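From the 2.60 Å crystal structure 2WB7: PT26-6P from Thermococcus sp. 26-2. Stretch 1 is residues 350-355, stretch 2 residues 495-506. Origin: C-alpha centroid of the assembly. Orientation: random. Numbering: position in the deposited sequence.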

ATOM      1  N   THR A 350       4.805  16.888 -22.707  1.00 37.95           N
ATOM      2  CA  THR A 350       4.050  16.169 -21.695  1.00 36.61           C
ATOM      3  C   THR A 350       3.745  14.744 -22.149  1.00 36.00           C
ATOM      4  O   THR A 350       3.180  14.536 -23.223  1.00 36.27           O
ATOM      5  N   LEU A 351       4.124  13.763 -21.335  1.00 35.09           N
ATOM      6  CA  LEU A 351       3.820  12.362 -21.636  1.00 34.52           C
ATOM      7  C   LEU A 351       2.545  11.887 -20.937  1.00 34.67           C
ATOM      8  O   LEU A 351       1.630  11.364 -21.571  1.00 34.77           O
ATOM      9  N   ASP A 352       2.509  12.049 -19.616  1.00 34.53           N
ATOM     10  CA  ASP A 352       1.354  11.676 -18.825  1.00 34.17           C
ATOM     11  C   ASP A 352       1.531  12.222 -17.420  1.00 33.50           C
ATOM     12  O   ASP A 352       2.468  12.970 -17.164  1.00 33.50           O
ATOM     13  N   TYR A 353       0.631  11.846 -16.517  1.00 32.62           N
ATOM     14  CA  TYR A 353       0.723  12.243 -15.125  1.00 31.99           C
ATOM     15  C   TYR A 353       0.587  11.028 -14.199  1.00 31.93           C
ATOM     16  O   TYR A 353      -0.071  10.045 -14.539  1.00 31.49           O
ATOM     17  N   HIS A 354       1.204  11.121 -13.022  1.00 31.90           N
ATOM     18  CA  HIS A 354       1.053  10.136 -11.963  1.00 31.83           C
ATOM     19  C   HIS A 354       0.445  10.828 -10.747  1.00 31.75           C
ATOM     20  O   HIS A 354       0.633  12.037 -10.541  1.00 31.90           O
ATOM     21  N   ALA A 355      -0.295  10.075  -9.941  1.00 31.41           N
ATOM     22  CA  ALA A 355      -0.842  10.616  -8.709  1.00 30.98           C
ATOM     23  C   ALA A 355      -0.072   9.957  -7.586  1.00 30.98           C
ATOM     24  O   ALA A 355       0.245   8.769  -7.675  1.00 31.07           O
ATOM     25  N   ALA A 495       2.590   1.570 -25.744  1.00 31.43           N
ATOM     26  CA  ALA A 495       3.803   1.697 -26.532  1.00 31.41           C
ATOM     27  C   ALA A 495       4.409   3.089 -26.390  1.00 31.32           C
ATOM     28  O   ALA A 495       5.601   3.232 -26.176  1.00 30.91           O
ATOM     29  N   ARG A 496       3.567   4.108 -26.492  1.00 32.06           N
ATOM     30  CA  ARG A 496       4.015   5.494 -26.418  1.00 33.21           C
ATOM     31  C   ARG A 496       4.672   5.817 -25.080  1.00 33.56           C
ATOM     32  O   ARG A 496       5.694   6.504 -25.024  1.00 33.99           O
ATOM     33  N   LYS A 497       4.091   5.302 -24.003  1.00 33.86           N
ATOM     34  CA  LYS A 497       4.663   5.465 -22.681  1.00 33.71           C
ATOM     35  C   LYS A 497       5.952   4.672 -22.530  1.00 34.17           C
ATOM     36  O   LYS A 497       6.945   5.194 -22.033  1.00 33.95           O
ATOM     37  N   ALA A 498       5.942   3.413 -22.962  1.00 34.66           N
ATOM     38  CA  ALA A 498       7.148   2.591 -22.900  1.00 35.27           C
ATOM     39  C   ALA A 498       8.315   3.304 -23.585  1.00 35.96           C
ATOM     40  O   ALA A 498       9.367   3.498 -22.989  1.00 36.62           O
ATOM     41  N   LEU A 499       8.116   3.727 -24.825  1.00 36.62           N
ATOM     42  CA  LEU A 499       9.142   4.454 -25.571  1.00 37.23           C
ATOM     43  C   LEU A 499       9.674   5.738 -24.936  1.00 37.88           C
ATOM     44  O   LEU A 499      10.764   6.167 -25.281  1.00 38.18           O
ATOM     45  N   ASN A 500       8.917   6.380 -24.050  1.00 38.55           N
ATOM     46  CA  ASN A 500       9.367   7.661 -23.499  1.00 39.18           C
ATOM     47  C   ASN A 500       9.649   7.702 -22.017  1.00 39.60           C
ATOM     48  O   ASN A 500       9.609   8.773 -21.415  1.00 39.79           O
ATOM     49  N   GLY A 501       9.941   6.551 -21.427  1.00 39.88           N
ATOM     50  CA  GLY A 501      10.434   6.538 -20.062  1.00 40.45           C
ATOM     51  C   GLY A 501       9.395   6.369 -18.974  1.00 40.95           C
ATOM     52  O   GLY A 501       9.646   6.712 -17.820  1.00 41.57           O
ATOM     53  N   ASP A 502       8.234   5.829 -19.314  1.00 41.07           N
ATOM     54  CA  ASP A 502       7.272   5.487 -18.291  1.00 41.41           C
ATOM     55  C   ASP A 502       6.755   4.091 -18.506  1.00 41.57           C
ATOM     56  O   ASP A 502       5.608   3.895 -18.884  1.00 41.82           O
ATOM     57  N   LEU A 503       7.604   3.112 -18.250  1.00 41.92           N
ATOM     58  CA  LEU A 503       7.237   1.729 -18.471  1.00 42.16           C
ATOM     59  C   LEU A 503       6.225   1.231 -17.437  1.00 41.89           C
ATOM     60  O   LEU A 503       5.449   0.305 -17.705  1.00 41.87           O
ATOM     61  N   GLU A 504       6.221   1.841 -16.255  1.00 41.46           N
ATOM     62  CA  GLU A 504       5.275   1.430 -15.223  1.00 40.97           C
ATOM     63  C   GLU A 504       3.864   1.695 -15.691  1.00 39.47           C
ATOM     64  O   GLU A 504       3.043   0.784 -15.735  1.00 39.21           O
ATOM     65  N   GLN A 505       3.571   2.949 -16.034  1.00 37.86           N
ATOM     66  CA  GLN A 505       2.225   3.282 -16.499  1.00 36.37           C
ATOM     67  C   GLN A 505       1.871   2.543 -17.801  1.00 35.48           C
ATOM     68  O   GLN A 505       0.707   2.216 -18.047  1.00 34.99           O
ATOM     69  N   ALA A 506       2.895   2.260 -18.606  1.00 34.49           N
ATOM     70  CA  ALA A 506       2.754   1.461 -19.814  1.00 33.48           C
ATOM     71  C   ALA A 506       2.194   0.082 -19.499  1.00 33.27           C
ATOM     72  O   ALA A 506       1.395  -0.465 -20.257  1.00 33.31           O
TER

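The contact between strand 350-355 and segment 495-506, two helical parts joined by a short turn, is a small, largely buried one in which a single leucine supplies the apolar filling and a cluster of polar side chains, centred on a helix-capping aspartate, supplies the directional bonds. It illustrates a general principle: a polar group brought into a protein interior usually finds partners there, and a helix N-cap can serve its own helix and a neighbouring strand at once.

The strand runs almost perpendicular to helix 495-499, at 96° between their N-to-C directions, with the axes 9.3 Å apart at closest approach. The two stretches together bury 423 Å², and Leu-351 contributes the largest share. Its CA-to-CB bond points sideways, but the t rotamer at chi1 and p at chi2 bring the end of the side chain nearer the partner. CD1 of Leu-351 lies 3.8 Å from CB of Asn-500, while CD2 of Leu-351 lies 3.6 Å from CB of Asp-502 and 4.2 Å from CA of Lys-497. The leucine therefore packs against the last part of the first helix and the turn that follows it, meeting the aliphatic portions of residues whose tips are polar.

The backbone of the same residue is used as well. Arg-496 begins sideways, yet its t, t, p course through chi1 to chi3 carries the guanidinium to the strand, where NH1 of Arg-496 donates a hydrogen bond to O of Leu-351 at 3.1 Å. The carbonyl lies at the edge of the guanidinium, near its plane, as suits an N-H donor.

Further along, Asp-502 points toward the strand in the t rotamer and divides its carboxylate between two tasks. OD1 of Asp-502 accepts from N of Gln-505 at 3.1 Å, capping the helix that begins at Leu-503. OD2 of Asp-502 accepts from NE2 of His-354 at 2.7 Å, a nearly linear bond made at the edge of the imidazole. His-354, in the m rotamer, also starts sideways and turns its ring end inward; its ND1 is hydrogen-bonded elsewhere in the structure, so both ring nitrogens are engaged.

The CA-to-CB bond of Asp-352 points toward the partner, in the p rotamer, and the residue brings a second carboxylate to the same place. OD1 of Asp-352 is 2.6 Å from OD2 of Asp-502, so close that one of the acids probably holds a proton, although the coordinates do not say which. Opposite charge is not far off: NZ of Lys-497 is 4.4 Å from OD1 of Asp-352, beyond salt-bridge range, and the lysine also offers its aliphatic stem, with CG 3.6 Å from that same OD1.

Gln-505, t at both chi1 and chi2, points toward the strand and places one end of its amide over one face of the His-354 ring. Thr-350 and Tyr-353 direct their CA-to-CB bonds away, though O of Tyr-353 still lies 3.1 Å from OE1 of Gln-505.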

ATOM      1  CB  THR A 350       2.741  16.912 -21.381  1.00 36.62           C
ATOM      2  OG1 THR A 350       3.051  18.191 -20.802  1.00 36.39           O
ATOM      3  CG2 THR A 350       1.876  16.107 -20.427  1.00 35.35           C
ATOM      4  CB  LEU A 351       4.977  11.459 -21.208  1.00 34.45           C
ATOM      5  CG  LEU A 351       4.752   9.967 -21.503  1.00 33.45           C
ATOM      6  CD1 LEU A 351       4.835   9.705 -22.995  1.00 33.15           C
ATOM      7  CD2 LEU A 351       5.727   9.080 -20.768  1.00 32.30           C
ATOM      8  CB  ASP A 352       1.201  10.157 -18.788  1.00 34.70           C
ATOM      9  CG  ASP A 352       2.366   9.449 -18.074  1.00 36.07           C
ATOM     10  OD1 ASP A 352       2.829   8.404 -18.578  1.00 38.14           O
ATOM     11  OD2 ASP A 352       2.811   9.912 -16.999  1.00 37.34           O
ATOM     12  CB  TYR A 353      -0.397  13.219 -14.781  1.00 31.84           C
ATOM     13  CG  TYR A 353      -0.268  14.608 -15.347  1.00 30.64           C
ATOM     14  CD1 TYR A 353      -0.461  14.857 -16.699  1.00 30.50           C
ATOM     15  CD2 TYR A 353      -0.006  15.680 -14.517  1.00 30.00           C
ATOM     16  CE1 TYR A 353      -0.365  16.142 -17.206  1.00 29.48           C
ATOM     17  CE2 TYR A 353       0.093  16.955 -15.009  1.00 30.26           C
ATOM     18  CZ  TYR A 353      -0.082  17.180 -16.352  1.00 29.39           C
ATOM     19  OH  TYR A 353       0.019  18.459 -16.819  1.00 29.38           O
ATOM     20  CB  HIS A 354       2.413   9.564 -11.572  1.00 32.25           C
ATOM     21  CG  HIS A 354       2.975   8.585 -12.556  1.00 33.43           C
ATOM     22  ND1 HIS A 354       3.416   7.327 -12.187  1.00 34.67           N
ATOM     23  CD2 HIS A 354       3.177   8.679 -13.891  1.00 34.17           C
ATOM     24  CE1 HIS A 354       3.856   6.685 -13.255  1.00 35.27           C
ATOM     25  NE2 HIS A 354       3.729   7.486 -14.302  1.00 36.57           N
ATOM     26  CB  ALA A 355      -2.332  10.312  -8.597  1.00 30.81           C
ATOM     27  CB  ALA A 495       3.518   1.378 -27.984  1.00 31.57           C
ATOM     28  CB  ARG A 496       2.843   6.444 -26.673  1.00 33.53           C
ATOM     29  CG  ARG A 496       3.206   7.934 -26.621  1.00 35.09           C
ATOM     30  CD  ARG A 496       1.986   8.863 -26.829  1.00 38.55           C
ATOM     31  NE  ARG A 496       0.935   8.663 -25.825  1.00 41.93           N
ATOM     32  CZ  ARG A 496       0.804   9.387 -24.713  1.00 42.89           C
ATOM     33  NH1 ARG A 496       1.655  10.377 -24.462  1.00 41.76           N
ATOM     34  NH2 ARG A 496      -0.180   9.114 -23.853  1.00 42.76           N
ATOM     35  CB  LYS A 497       3.647   5.056 -21.624  1.00 33.83           C
ATOM     36  CG  LYS A 497       2.649   6.157 -21.340  1.00 33.34           C
ATOM     37  CD  LYS A 497       1.329   5.649 -20.847  1.00 31.66           C
ATOM     38  CE  LYS A 497       0.389   6.829 -20.653  1.00 32.39           C
ATOM     39  NZ  LYS A 497      -0.875   6.419 -19.987  1.00 32.92           N
ATOM     40  CB  ALA A 498       6.908   1.242 -23.517  1.00 34.95           C
ATOM     41  CB  LEU A 499       8.629   4.808 -26.960  1.00 37.27           C
ATOM     42  CG  LEU A 499       8.506   3.663 -27.952  1.00 37.35           C
ATOM     43  CD1 LEU A 499       7.798   4.181 -29.200  1.00 36.71           C
ATOM     44  CD2 LEU A 499       9.896   3.080 -28.268  1.00 36.70           C
ATOM     45  CB  ASN A 500       8.401   8.780 -23.834  1.00 39.28           C
ATOM     46  CG  ASN A 500       8.260   8.975 -25.307  1.00 40.34           C
ATOM     47  OD1 ASN A 500       7.725   8.108 -25.994  1.00 40.64           O
ATOM     48  ND2 ASN A 500       8.761  10.107 -25.817  1.00 40.17           N
ATOM     49  CB  ASP A 502       6.114   6.472 -18.290  1.00 41.75           C
ATOM     50  CG  ASP A 502       5.242   6.334 -17.066  1.00 41.90           C
ATOM     51  OD1 ASP A 502       5.460   5.368 -16.305  1.00 42.37           O
ATOM     52  OD2 ASP A 502       4.335   7.184 -16.872  1.00 42.65           O
ATOM     53  CB  LEU A 503       8.493   0.869 -18.471  1.00 42.40           C
ATOM     54  CG  LEU A 503       8.293  -0.631 -18.629  1.00 44.74           C
ATOM     55  CD1 LEU A 503       7.365  -1.004 -19.832  1.00 44.84           C
ATOM     56  CD2 LEU A 503       9.680  -1.299 -18.723  1.00 46.72           C
ATOM     57  CB  GLU A 504       5.519   2.162 -13.913  1.00 41.74           C
ATOM     58  CG  GLU A 504       6.943   2.023 -13.364  1.00 47.05           C
ATOM     59  CD  GLU A 504       7.884   3.183 -13.780  1.00 53.88           C
ATOM     60  OE1 GLU A 504       7.542   3.947 -14.726  1.00 54.72           O
ATOM     61  OE2 GLU A 504       8.976   3.317 -13.161  1.00 57.20           O
ATOM     62  CB  GLN A 505       2.018   4.794 -16.624  1.00 36.12           C
ATOM     63  CG  GLN A 505       0.545   5.165 -16.761  1.00 35.88           C
ATOM     64  CD  GLN A 505       0.268   6.633 -16.519  1.00 36.36           C
ATOM     65  OE1 GLN A 505       0.388   7.137 -15.390  1.00 34.60           O
ATOM     66  NE2 GLN A 505      -0.130   7.334 -17.578  1.00 37.15           N
ATOM     67  CB  ALA A 506       4.081   1.335 -20.495  1.00 33.17           C
TER